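Long-range contacts in serine acetyltransferase (Entamoeba histolytica, PDB 3Q1X), which probably catalyses the transfer of an acetyl group from acetyl-CoA to the hydroxyl of L-serine, a step of cysteine biosynthesis: residues A[5-9]-A[65-69]; A[88-92]-A[141-145]; A[172-178]-A[192-198]; A[233-239]-A[250-256]. Residues are numbered along the deposited sequence.

Interaction 1: residues A[5-9]-A[65-69]; sequences IYSIA and LTKLV
Two stretches of regular alpha-helix, 5-9 and 65-69, pass each other obliquely: their local axes approach to 11.0 Å and their N-to-C directions differ by 127°, so the pair is nearer antiparallel than parallel. Each is held by an i+4 to i N-H…O hydrogen bond of 2.8 Å, from Ala9 N to Ile5 O and from Val69 N to Leu65 O. The backbones come nearest at Ile5 and Thr66, with CA atoms 6.9 Å apart. At so wide a spacing long side chains must do the bridging, and Ile5, chi1 m and chi2 t, does most of it. Ile5 CG2 lies 4.0 Å from Leu65 CD2 and 3.6 Å from Thr66 OG1, while Ile5 CD1 reaches Val69 CG1 at 3.8 Å. Leu65, chi1 t and chi2 p, packs from the other helix, its CD2 4.0 Å from Ile8 CG2 and 4.2 Å from Ala9 CB. No hydrogen bond crosses the interface; Thr66 OG1 is bonded within its own helix to Ala62 O. This is ordinary apolar helix packing, here joining helix 2-18 to helix 59-79, whose Leu65 and Val69 also touch Leu93 of helix 82-113, while Leu65 and Leu68 meet Ile44 of helix 36-45.

Interaction 2: residues A[88-92]-A[141-145]; sequences CVMAI and VLYEC
Small residues let helices come close, and segments 88-92 and 141-145 illustrate it. Segment 88-92 is helical throughout, with Ile92 N bonded to Cys88 O at 3.0 Å; 141-145 lies toward the C-terminal end of helix 128-144, and Cys145 N makes weak hydrogen bonds to Val141 O (3.1 Å) and Leu142 O (3.0 Å). The register makes the packing antiparallel: Cys88 faces Cys145 with CA atoms 5.7 Å apart, and Ile92 faces Val141 at 5.8 Å. Ala91 presents a shallow hollow. Cys145, chi1 m, lays SG 3.4 Å from Ala91 CB, and Val141, chi1 t, brings CG1 to 3.5 Å from Ala91 O and 3.7 Å from Ile92 N, touching the backbone itself. In return Cys88, chi1 m, fits between Leu142 and Cys145: its CB is 3.6 Å from Leu142 CD2 and its SG 3.2 Å from Cys145 CB. Ile92, chi1 m and chi2 t, packs against both neighbours, CD1 lying 3.7 Å from Leu142 CD2 and CG1 4.1 Å from Val141 CG1. No hydrogen bond links the segments. Beyond them, Leu142 touches Val76 of helix 59-79 and Met154 of helix 150-162. The contact belongs to the alpha-helical N-terminal domain characteristic of serine acetyltransferases.

Interaction 3: residues A[172-178]-A[192-198]; sequences IKGHFFI and IGEWCRI
At the apolar centre, isoleucines of two successive coils stack in register, all four in the m, t rotamer and so alike: Ile172 CG1 lies 4.0 Å from Ile192 CD1, and Ile178 CG1 4.2 Å from Ile198 CB. Phe176, chi1 t, fills the space between these two columns, its CE1 3.7 Å from Ile198 CD1 and 4.3 Å from Ile192 CG2, its CD1 3.8 Å from Cys196 CB. The backbones run parallel, with CA-CA separations of 4.7 Å for Ile172-Ile192, 4.9 Å for Phe177-Arg197 and 4.6 Å for Ile178-Ile198. Hydrogen bonds join Lys173 N to Ile192 O (2.9 Å), Phe177 N to Cys196 O (3.0 Å) and Ile198 N to Phe177 O (2.8 Å). At the corner of each coil His175 and Trp195, in equivalent positions, have positive phi, and Trp195 N donates to Gly174 O (3.1 Å). One water bridges Gly174 O, Gly193 O and Cys196 N. Outside, the His175 ring makes an offset stack on the five-membered ring of Trp195, and Glu194 OE2 weakly accepts from Gly174 N at 3.1 Å. Arg197 NH1 bonds His208 O of the second subunit. Short parallel strands with isoleucines stacked inside mark the left-handed parallel beta-helix of hexapeptide-repeat acyltransferases.

Interaction 4: residues A[233-239]-A[250-256]; sequences GTGAKVL and IGANCWI
Two neighbouring coils of the left-handed beta-helix lie parallel here, each rounding a corner through a type II turn, Gly233-Ala236 and Gly251-Cys254. Gly233 N donates to Ile250 O at 2.8 Å; a CB here would collide with that oxygen. Thr234 O accepts from Asn253 N at 2.7 Å. Gly235 takes the turn's positive phi (84°), matched by Asn253 (58°). Ala236 CB packs 3.8 Å from Ile250 CG2. Strand pairing follows: Lys237 N to Cys254 O is 2.7 Å and Ile256 N to Lys237 O 2.8 Å, with Lys237 opposite Trp255 and Val238 opposite Ile256 (CA-CA 4.6 Å). Val238, chi1 t, sets CG1 4.1 Å from Ile256 CG2, one rung of the interior stack. Leu239 N donates to Ile256 O at 2.9 Å. Outward lies the trimer interface: Asn253 ND2 bonds Asn253 O of the second subunit, and Asn253 OD1 accepts from Lys237 NZ of that subunit. This chain's Lys237 NZ bonds Asn253 OD1 of the third subunit. Within the chain, Lys237 NZ donates to Gly235 O at 2.6 Å.

Overall arrangement
The four contacts follow one another along the chain, each closing before the next opens, and trace the architecture from helices to beta-helix. Interactions 1 and 2, centres 14 Å apart, share the N-terminal helical part: helix 82-113 follows helix 59-79 in the chain, and Val69 CG1 touches Val89 CG1 at 3.7 Å. Interaction 3 lies about 21 Å from interaction 2, centre to centre, where coils of the beta-helix meet helices 82-113 and 128-144. Interaction 4 belongs to later coils, its centre 16 Å from that of interaction 3 and 41 Å from that of interaction 1. Both beta-helical contacts touch the second subunit, whereas neither helical contact meets another chain: the repeated coils carry both stacking within the chain and association between chains.

Interaction 1: residues A[5-9]-A[65-69]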
loop_
_atom_site.group_PDB
_atom_site.type_symbol
_atom_site.label_atom_id
_atom_site.label_comp_id
_atom_site.label_asym_id
_atom_site.label_seq_id
_atom_site.Cartn_x
_atom_site.Cartn_y
_atom_site.Cartn_z
ATOM N N ILE A 5 -19.791 24.374 16.021
ATOM C CA ILE A 5 -18.797 24.403 14.937
ATOM C C ILE A 5 -18.142 25.773 14.862
ATOM O O ILE A 5 -16.915 25.866 14.836
ATOM C CB ILE A 5 -19.406 24.031 13.553
ATOM C CG1 ILE A 5 -19.705 22.532 13.489
ATOM C CG2 ILE A 5 -18.463 24.425 12.409
ATOM C CD1 ILE A 5 -20.615 22.114 12.344
ATOM N N TYR A 6 -18.958 26.830 14.861
ATOM C CA TYR A 6 -18.417 28.188 14.855
ATOM C C TYR A 6 -17.419 28.420 16.001
ATOM O O TYR A 6 -16.359 29.021 15.789
ATOM C CB TYR A 6 -19.506 29.276 14.905
ATOM C CG TYR A 6 -18.849 30.576 15.297
ATOM C CD1 TYR A 6 -18.212 31.376 14.344
ATOM C CD2 TYR A 6 -18.749 30.952 16.634
ATOM C CE1 TYR A 6 -17.548 32.538 14.714
ATOM C CE2 TYR A 6 -18.073 32.115 17.014
ATOM C CZ TYR A 6 -17.483 32.902 16.049
ATOM O OH TYR A 6 -16.824 34.047 16.429
ATOM N N SER A 7 -17.770 27.960 17.206
ATOM C CA SER A 7 -16.928 28.173 18.391
ATOM C C SER A 7 -15.625 27.398 18.299
ATOM O O SER A 7 -14.568 27.907 18.673
ATOM C CB SER A 7 -17.664 27.801 19.681
ATOM O OG SER A 7 -17.688 26.393 19.899
ATOM N N ILE A 8 -15.717 26.165 17.801
ATOM C CA ILE A 8 -14.537 25.320 17.638
ATOM C C ILE A 8 -13.634 25.865 16.526
ATOM O O ILE A 8 -12.418 25.912 16.690
ATOM C CB ILE A 8 -14.913 23.817 17.425
ATOM C CG1 ILE A 8 -15.607 23.236 18.675
ATOM C CG2 ILE A 8 -13.695 22.971 17.039
ATOM C CD1 ILE A 8 -14.788 23.270 19.969
ATOM N N ALA A 9 -14.223 26.295 15.410
ATOM C CA ALA A 9 -13.449 26.896 14.317
ATOM C C ALA A 9 -12.776 28.196 14.740
ATOM O O ALA A 9 -11.675 28.506 14.287
ATOM C CB ALA A 9 -14.325 27.137 13.100
ATOM N N LEU A 65 -14.722 22.715 8.224
ATOM C CA LEU A 65 -15.109 21.941 9.397
ATOM C C LEU A 65 -16.552 21.443 9.273
ATOM O O LEU A 65 -16.855 20.305 9.649
ATOM C CB LEU A 65 -14.903 22.754 10.682
ATOM C CG LEU A 65 -15.150 22.032 12.004
ATOM C CD1 LEU A 65 -14.365 20.730 12.079
ATOM C CD2 LEU A 65 -14.813 22.938 13.183
ATOM N N THR A 66 -17.427 22.298 8.737
ATOM C CA THR A 66 -18.828 21.956 8.466
ATOM C C THR A 66 -18.938 20.817 7.451
ATOM O O THR A 66 -19.713 19.877 7.651
ATOM C CB THR A 66 -19.614 23.202 7.965
ATOM O OG1 THR A 66 -19.546 24.224 8.966
ATOM C CG2 THR A 66 -21.093 22.869 7.687
ATOM N N LYS A 67 -18.166 20.905 6.367
ATOM C CA LYS A 67 -18.167 19.854 5.348
ATOM C C LYS A 67 -17.747 18.517 5.944
ATOM O O LYS A 67 -18.378 17.492 5.672
ATOM C CB LYS A 67 -17.267 20.213 4.164
ATOM C CG LYS A 67 -17.790 21.343 3.301
ATOM C CD LYS A 67 -17.145 21.292 1.918
ATOM C CE LYS A 67 -16.816 22.681 1.379
ATOM N NZ LYS A 67 -18.022 23.512 1.123
ATOM N N LEU A 68 -16.695 18.540 6.760
ATOM C CA LEU A 68 -16.235 17.343 7.476
ATOM C C LEU A 68 -17.277 16.796 8.450
ATOM O O LEU A 68 -17.550 15.595 8.460
ATOM C CB LEU A 68 -14.924 17.609 8.223
ATOM C CG LEU A 68 -14.281 16.387 8.901
ATOM C CD1 LEU A 68 -13.839 15.316 7.900
ATOM C CD2 LEU A 68 -13.137 16.806 9.786
ATOM N N VAL A 69 -17.840 17.679 9.275
ATOM C CA VAL A 69 -18.871 17.300 10.236
ATOM C C VAL A 69 -20.072 16.663 9.533
ATOM O O VAL A 69 -20.565 15.617 9.954
ATOM C CB VAL A 69 -19.302 18.521 11.112
ATOM C CG1 VAL A 69 -20.725 18.357 11.644
ATOM C CG2 VAL A 69 -18.317 18.717 12.249
#

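Interaction 2: residues A[88-92]-A[141-145]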
loop_
_atom_site.group_PDB
_atom_site.type_symbol
_atom_site.label_atom_id
_atom_site.label_comp_id
_atom_site.label_asym_id
_atom_site.label_seq_id
_atom_site.Cartn_x
_atom_site.Cartn_y
_atom_site.Cartn_z
ATOM N N CYS A 88 -21.544 11.581 18.780
ATOM C CA CYS A 88 -20.181 11.231 18.407
ATOM C C CYS A 88 -19.467 12.385 17.739
ATOM O O CYS A 88 -18.289 12.608 17.996
ATOM C CB CYS A 88 -20.168 10.010 17.501
ATOM S SG CYS A 88 -20.549 8.499 18.384
ATOM N N VAL A 89 -20.187 13.119 16.889
ATOM C CA VAL A 89 -19.594 14.234 16.150
ATOM C C VAL A 89 -19.398 15.454 17.050
ATOM O O VAL A 89 -18.452 16.225 16.866
ATOM C CB VAL A 89 -20.412 14.593 14.891
ATOM C CG1 VAL A 89 -19.910 15.871 14.258
ATOM C CG2 VAL A 89 -20.324 13.460 13.876
ATOM N N MET A 90 -20.292 15.622 18.017
ATOM C CA MET A 90 -20.096 16.648 19.042
ATOM C C MET A 90 -18.829 16.351 19.852
ATOM O O MET A 90 -18.078 17.270 20.171
ATOM C CB MET A 90 -21.326 16.785 19.949
ATOM C CG MET A 90 -22.538 17.453 19.271
ATOM S SD MET A 90 -22.322 19.154 18.706
ATOM C CE MET A 90 -22.752 20.064 20.180
ATOM N N ALA A 91 -18.586 15.067 20.133
ATOM C CA ALA A 91 -17.362 14.611 20.805
ATOM C C ALA A 91 -16.090 14.850 19.996
ATOM O O ALA A 91 -15.063 15.252 20.552
ATOM C CB ALA A 91 -17.470 13.166 21.169
ATOM N N ILE A 92 -16.141 14.589 18.692
ATOM C CA ILE A 92 -15.024 14.942 17.808
ATOM C C ILE A 92 -14.744 16.451 17.866
ATOM O O ILE A 92 -13.616 16.879 18.146
ATOM C CB ILE A 92 -15.277 14.526 16.331
ATOM C CG1 ILE A 92 -15.315 13.008 16.188
ATOM C CG2 ILE A 92 -14.181 15.070 15.428
ATOM C CD1 ILE A 92 -15.997 12.521 14.918
ATOM N N VAL A 141 -11.534 9.188 18.544
ATOM C CA VAL A 141 -12.628 9.860 19.284
ATOM C C VAL A 141 -13.975 9.171 19.018
ATOM O O VAL A 141 -14.782 8.985 19.935
ATOM C CB VAL A 141 -12.691 11.385 19.010
ATOM C CG1 VAL A 141 -13.793 12.035 19.832
ATOM C CG2 VAL A 141 -11.368 12.036 19.356
ATOM N N LEU A 142 -14.201 8.783 17.763
ATOM C CA LEU A 142 -15.345 7.954 17.403
ATOM C C LEU A 142 -15.366 6.645 18.186
ATOM O O LEU A 142 -16.405 6.271 18.743
ATOM C CB LEU A 142 -15.375 7.678 15.900
ATOM C CG LEU A 142 -15.895 8.807 15.012
ATOM C CD1 LEU A 142 -15.811 8.395 13.563
ATOM C CD2 LEU A 142 -17.331 9.153 15.379
ATOM N N TYR A 143 -14.223 5.961 18.247
ATOM C CA TYR A 143 -14.134 4.708 18.981
ATOM C C TYR A 143 -14.465 4.953 20.455
ATOM O O TYR A 143 -15.236 4.206 21.066
ATOM C CB TYR A 143 -12.749 4.056 18.832
ATOM C CG TYR A 143 -12.698 2.648 19.395
ATOM C CD1 TYR A 143 -12.977 1.537 18.591
ATOM C CD2 TYR A 143 -12.409 2.430 20.745
ATOM C CE1 TYR A 143 -12.950 0.241 19.119
ATOM C CE2 TYR A 143 -12.387 1.151 21.280
ATOM C CZ TYR A 143 -12.650 0.062 20.468
ATOM O OH TYR A 143 -12.626 -1.202 21.011
ATOM N N GLU A 144 -13.905 6.025 21.004
ATOM C CA GLU A 144 -14.177 6.394 22.396
ATOM C C GLU A 144 -15.657 6.712 22.687
ATOM O O GLU A 144 -16.085 6.626 23.837
ATOM C CB GLU A 144 -13.249 7.528 22.852
ATOM C CG GLU A 144 -11.812 7.050 23.111
ATOM C CD GLU A 144 -10.853 8.157 23.545
ATOM O OE1 GLU A 144 -11.006 9.321 23.105
ATOM O OE2 GLU A 144 -9.921 7.852 24.321
ATOM N N CYS A 145 -16.435 7.057 21.660
ATOM C CA CYS A 145 -17.889 7.242 21.821
ATOM C C CYS A 145 -18.668 5.933 21.761
ATOM O O CYS A 145 -19.891 5.916 21.983
ATOM C CB CYS A 145 -18.443 8.193 20.770
ATOM S SG CYS A 145 -17.742 9.801 20.794
#

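Interaction 3: residues A[172-178]-A[192-198]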
loop_
_atom_site.group_PDB
_atom_site.type_symbol
_atom_site.label_atom_id
_atom_site.label_comp_id
_atom_site.label_asym_id
_atom_site.label_seq_id
_atom_site.Cartn_x
_atom_site.Cartn_y
_atom_site.Cartn_z
ATOM N N ILE A 172 -2.951 6.204 21.648
ATOM C CA ILE A 172 -1.596 6.670 21.359
ATOM C C ILE A 172 -1.368 8.092 21.869
ATOM O O ILE A 172 -2.088 9.026 21.494
ATOM C CB ILE A 172 -1.254 6.583 19.836
ATOM C CG1 ILE A 172 -1.652 5.221 19.249
ATOM C CG2 ILE A 172 0.226 6.852 19.601
ATOM C CD1 ILE A 172 -1.504 5.122 17.734
ATOM N N LYS A 173 -0.361 8.254 22.725
ATOM C CA LYS A 173 -0.006 9.567 23.245
ATOM C C LYS A 173 0.752 10.400 22.207
ATOM O O LYS A 173 0.932 9.957 21.072
ATOM C CB LYS A 173 0.776 9.437 24.556
ATOM C CG LYS A 173 -0.069 8.834 25.685
ATOM C CD LYS A 173 0.562 9.053 27.049
ATOM C CE LYS A 173 -0.371 8.588 28.160
ATOM N NZ LYS A 173 0.360 7.827 29.225
ATOM N N GLY A 174 1.168 11.607 22.598
ATOM C CA GLY A 174 1.794 12.560 21.682
ATOM C C GLY A 174 3.250 12.300 21.350
ATOM O O GLY A 174 3.833 11.311 21.790
ATOM N N HIS A 175 3.838 13.219 20.590
ATOM C CA HIS A 175 5.189 13.071 20.052
ATOM C C HIS A 175 5.375 11.703 19.393
ATOM O O HIS A 175 6.388 11.031 19.598
ATOM C CB HIS A 175 6.253 13.301 21.143
ATOM C CG HIS A 175 6.223 14.672 21.744
ATOM N ND1 HIS A 175 6.999 15.709 21.274
ATOM C CD2 HIS A 175 5.515 15.173 22.781
ATOM C CE1 HIS A 175 6.773 16.790 21.997
ATOM N NE2 HIS A 175 5.872 16.493 22.916
ATOM N N PHE A 176 4.380 11.308 18.607
ATOM C CA PHE A 176 4.342 10.002 17.988
ATOM C C PHE A 176 4.864 10.091 16.558
ATOM O O PHE A 176 4.511 11.009 15.811
ATOM C CB PHE A 176 2.911 9.451 18.019
ATOM C CG PHE A 176 2.773 8.065 17.456
ATOM C CD1 PHE A 176 3.494 7.000 17.984
ATOM C CD2 PHE A 176 1.918 7.827 16.396
ATOM C CE1 PHE A 176 3.365 5.710 17.451
ATOM C CE2 PHE A 176 1.771 6.537 15.856
ATOM C CZ PHE A 176 2.501 5.477 16.388
ATOM N N PHE A 177 5.711 9.139 16.184
ATOM C CA PHE A 177 6.285 9.113 14.835
ATOM C C PHE A 177 6.406 7.710 14.264
ATOM O O PHE A 177 7.072 6.848 14.843
ATOM C CB PHE A 177 7.647 9.812 14.824
ATOM C CG PHE A 177 8.328 9.843 13.467
ATOM C CD1 PHE A 177 7.634 10.201 12.305
ATOM C CD2 PHE A 177 9.690 9.569 13.368
ATOM C CE1 PHE A 177 8.283 10.245 11.063
ATOM C CE2 PHE A 177 10.353 9.618 12.135
ATOM C CZ PHE A 177 9.647 9.952 10.980
ATOM N N ILE A 178 5.754 7.491 13.123
ATOM C CA ILE A 178 5.970 6.308 12.306
ATOM C C ILE A 178 6.789 6.735 11.080
ATOM O O ILE A 178 6.318 7.511 10.258
ATOM C CB ILE A 178 4.640 5.649 11.842
ATOM C CG1 ILE A 178 3.822 5.154 13.040
ATOM C CG2 ILE A 178 4.925 4.509 10.878
ATOM C CD1 ILE A 178 2.342 5.004 12.759
ATOM N N ILE A 192 -0.040 3.024 23.654
ATOM C CA ILE A 192 1.291 3.525 23.330
ATOM C C ILE A 192 1.527 4.864 24.020
ATOM O O ILE A 192 0.722 5.781 23.897
ATOM C CB ILE A 192 1.476 3.699 21.796
ATOM C CG1 ILE A 192 1.313 2.359 21.078
ATOM C CG2 ILE A 192 2.822 4.337 21.478
ATOM C CD1 ILE A 192 1.221 2.486 19.554
ATOM N N GLY A 193 2.642 4.980 24.727
ATOM C CA GLY A 193 2.955 6.200 25.452
ATOM C C GLY A 193 3.509 7.307 24.573
ATOM O O GLY A 193 3.407 7.258 23.338
ATOM N N GLU A 194 4.098 8.307 25.222
ATOM C CA GLU A 194 4.678 9.472 24.566
ATOM C C GLU A 194 5.996 9.104 23.895
ATOM O O GLU A 194 6.680 8.177 24.334
ATOM C CB GLU A 194 4.929 10.571 25.616
ATOM C CG GLU A 194 5.045 11.992 25.083
ATOM C CD GLU A 194 3.698 12.658 24.841
ATOM O OE1 GLU A 194 3.678 13.728 24.198
ATOM O OE2 GLU A 194 2.660 12.118 25.288
ATOM N N TRP A 195 6.360 9.839 22.843
ATOM C CA TRP A 195 7.659 9.678 22.193
ATOM C C TRP A 195 7.934 8.255 21.714
ATOM O O TRP A 195 8.998 7.689 21.973
ATOM C CB TRP A 195 8.792 10.182 23.104
ATOM C CG TRP A 195 8.993 11.644 23.020
ATOM C CD1 TRP A 195 8.654 12.572 23.954
ATOM C CD2 TRP A 195 9.602 12.357 21.941
ATOM N NE1 TRP A 195 9.014 13.829 23.527
ATOM C CE2 TRP A 195 9.599 13.724 22.291
ATOM C CE3 TRP A 195 10.151 11.970 20.708
ATOM C CZ2 TRP A 195 10.118 14.715 21.448
ATOM C CZ3 TRP A 195 10.668 12.957 19.865
ATOM C CH2 TRP A 195 10.647 14.312 20.244
ATOM N N CYS A 196 6.961 7.674 21.022
ATOM C CA CYS A 196 7.155 6.370 20.412
ATOM C C CYS A 196 7.595 6.578 18.976
ATOM O O CYS A 196 6.983 7.352 18.231
ATOM C CB CYS A 196 5.886 5.524 20.477
ATOM S SG CYS A 196 6.144 3.814 19.992
ATOM N N ARG A 197 8.689 5.922 18.612
ATOM C CA ARG A 197 9.214 5.968 17.258
ATOM C C ARG A 197 9.121 4.577 16.653
ATOM O O ARG A 197 9.719 3.633 17.167
ATOM C CB ARG A 197 10.666 6.446 17.265
ATOM C CG ARG A 197 11.247 6.725 15.893
ATOM C CD ARG A 197 12.661 7.269 16.021
ATOM N NE ARG A 197 12.693 8.542 16.741
ATOM C CZ ARG A 197 13.792 9.139 17.188
ATOM N NH1 ARG A 197 14.988 8.582 17.017
ATOM N NH2 ARG A 197 13.692 10.297 17.823
ATOM N N ILE A 198 8.367 4.454 15.566
ATOM C CA ILE A 198 8.070 3.151 14.963
ATOM C C ILE A 198 8.467 3.129 13.494
ATOM O O ILE A 198 8.146 4.052 12.745
ATOM C CB ILE A 198 6.558 2.788 15.111
ATOM C CG1 ILE A 198 6.184 2.610 16.588
ATOM C CG2 ILE A 198 6.185 1.549 14.289
ATOM C CD1 ILE A 198 4.710 2.295 16.836
HETATM O O HOH W 1 4.216 8.476 20.881
HETATM O O HOH W 2 8.503 9.700 18.391
#

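Interaction 4: residues A[233-239]-A[250-256]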
loop_
_atom_site.group_PDB
_atom_site.type_symbol
_atom_site.label_atom_id
_atom_site.label_comp_id
_atom_site.label_asym_id
_atom_site.label_seq_id
_atom_site.Cartn_x
_atom_site.Cartn_y
_atom_site.Cartn_z
ATOM N N GLY A 233 12.272 -1.105 16.116
ATOM C CA GLY A 233 13.005 -1.232 14.863
ATOM C C GLY A 233 12.274 -2.000 13.786
ATOM O O GLY A 233 11.289 -2.691 14.061
ATOM N N THR A 234 12.774 -1.863 12.561
ATOM C CA THR A 234 12.183 -2.464 11.372
ATOM C C THR A 234 11.903 -3.956 11.522
ATOM O O THR A 234 12.799 -4.730 11.865
ATOM C CB THR A 234 13.096 -2.289 10.145
ATOM O OG1 THR A 234 13.638 -0.958 10.119
ATOM C CG2 THR A 234 12.306 -2.556 8.884
ATOM N N GLY A 235 10.659 -4.347 11.255
ATOM C CA GLY A 235 10.279 -5.758 11.216
ATOM C C GLY A 235 9.953 -6.397 12.554
ATOM O O GLY A 235 9.567 -7.570 12.607
ATOM N N ALA A 236 10.100 -5.635 13.635
ATOM C CA ALA A 236 9.840 -6.162 14.977
ATOM C C ALA A 236 8.369 -6.538 15.140
ATOM O O ALA A 236 7.479 -5.775 14.748
ATOM C CB ALA A 236 10.277 -5.163 16.041
ATOM N N LYS A 237 8.125 -7.731 15.685
ATOM C CA LYS A 237 6.769 -8.233 15.912
ATOM C C LYS A 237 6.525 -8.375 17.407
ATOM O O LYS A 237 7.000 -9.324 18.039
ATOM C CB LYS A 237 6.522 -9.576 15.198
ATOM C CG LYS A 237 6.838 -9.615 13.687
ATOM C CD LYS A 237 6.186 -8.459 12.933
ATOM C CE LYS A 237 6.412 -8.553 11.417
ATOM N NZ LYS A 237 7.838 -8.643 11.003
ATOM N N VAL A 238 5.777 -7.430 17.958
ATOM C CA VAL A 238 5.494 -7.396 19.392
ATOM C C VAL A 238 4.055 -7.845 19.585
ATOM O O VAL A 238 3.117 -7.155 19.171
ATOM C CB VAL A 238 5.732 -5.985 19.978
ATOM C CG1 VAL A 238 5.603 -5.998 21.499
ATOM C CG2 VAL A 238 7.108 -5.471 19.568
ATOM N N LEU A 239 3.880 -9.021 20.185
ATOM C CA LEU A 239 2.583 -9.679 20.162
ATOM C C LEU A 239 2.056 -10.070 21.534
ATOM O O LEU A 239 2.807 -10.519 22.400
ATOM C CB LEU A 239 2.616 -10.904 19.236
ATOM C CG LEU A 239 3.091 -10.684 17.788
ATOM C CD1 LEU A 239 3.234 -11.996 17.071
ATOM C CD2 LEU A 239 2.162 -9.763 16.993
ATOM N N ILE A 250 14.089 -1.559 20.625
ATOM C CA ILE A 250 13.849 -2.880 20.042
ATOM C C ILE A 250 14.510 -2.993 18.673
ATOM O O ILE A 250 14.265 -2.170 17.788
ATOM C CB ILE A 250 12.342 -3.195 19.946
ATOM C CG1 ILE A 250 11.719 -3.207 21.347
ATOM C CG2 ILE A 250 12.115 -4.540 19.254
ATOM C CD1 ILE A 250 10.242 -2.869 21.371
ATOM N N GLY A 251 15.350 -4.016 18.516
ATOM C CA GLY A 251 16.123 -4.227 17.287
ATOM C C GLY A 251 15.335 -4.794 16.122
ATOM O O GLY A 251 14.189 -5.238 16.280
ATOM N N ALA A 252 15.958 -4.791 14.945
ATOM C CA ALA A 252 15.294 -5.218 13.709
ATOM C C ALA A 252 14.857 -6.690 13.740
ATOM O O ALA A 252 15.533 -7.541 14.321
ATOM C CB ALA A 252 16.180 -4.939 12.499
ATOM N N ASN A 253 13.708 -6.966 13.126
ATOM C CA ASN A 253 13.168 -8.323 12.989
ATOM C C ASN A 253 12.930 -9.094 14.296
ATOM O O ASN A 253 12.771 -10.313 14.274
ATOM C CB ASN A 253 14.029 -9.152 12.023
ATOM C CG ASN A 253 13.753 -8.826 10.565
ATOM O OD1 ASN A 253 12.919 -7.975 10.251
ATOM N ND2 ASN A 253 14.455 -9.508 9.665
ATOM N N CYS A 254 12.893 -8.385 15.422
ATOM C CA CYS A 254 12.718 -9.035 16.721
ATOM C C CYS A 254 11.310 -9.574 16.941
ATOM O O CYS A 254 10.323 -8.969 16.539
ATOM C CB CYS A 254 13.125 -8.104 17.865
ATOM S SG CYS A 254 14.903 -8.104 18.206
ATOM N N TRP A 255 11.245 -10.724 17.595
ATOM C CA TRP A 255 10.008 -11.424 17.860
ATOM C C TRP A 255 9.778 -11.381 19.375
ATOM O O TRP A 255 10.413 -12.116 20.133
ATOM C CB TRP A 255 10.148 -12.841 17.283
ATOM C CG TRP A 255 9.203 -13.915 17.723
ATOM C CD1 TRP A 255 9.500 -15.249 17.843
ATOM C CD2 TRP A 255 7.822 -13.782 18.071
ATOM N NE1 TRP A 255 8.395 -15.947 18.249
ATOM C CE2 TRP A 255 7.351 -15.073 18.403
ATOM C CE3 TRP A 255 6.936 -12.702 18.146
ATOM C CZ2 TRP A 255 6.037 -15.312 18.797
ATOM C CZ3 TRP A 255 5.638 -12.942 18.546
ATOM C CH2 TRP A 255 5.197 -14.237 18.862
ATOM N N ILE A 256 8.891 -10.485 19.807
ATOM C CA ILE A 256 8.688 -10.217 21.238
ATOM C C ILE A 256 7.333 -10.715 21.750
ATOM O O ILE A 256 6.270 -10.271 21.307
ATOM C CB ILE A 256 8.970 -8.731 21.596
ATOM C CG1 ILE A 256 10.462 -8.437 21.384
ATOM C CG2 ILE A 256 8.560 -8.428 23.036
ATOM C CD1 ILE A 256 10.855 -6.985 21.504
#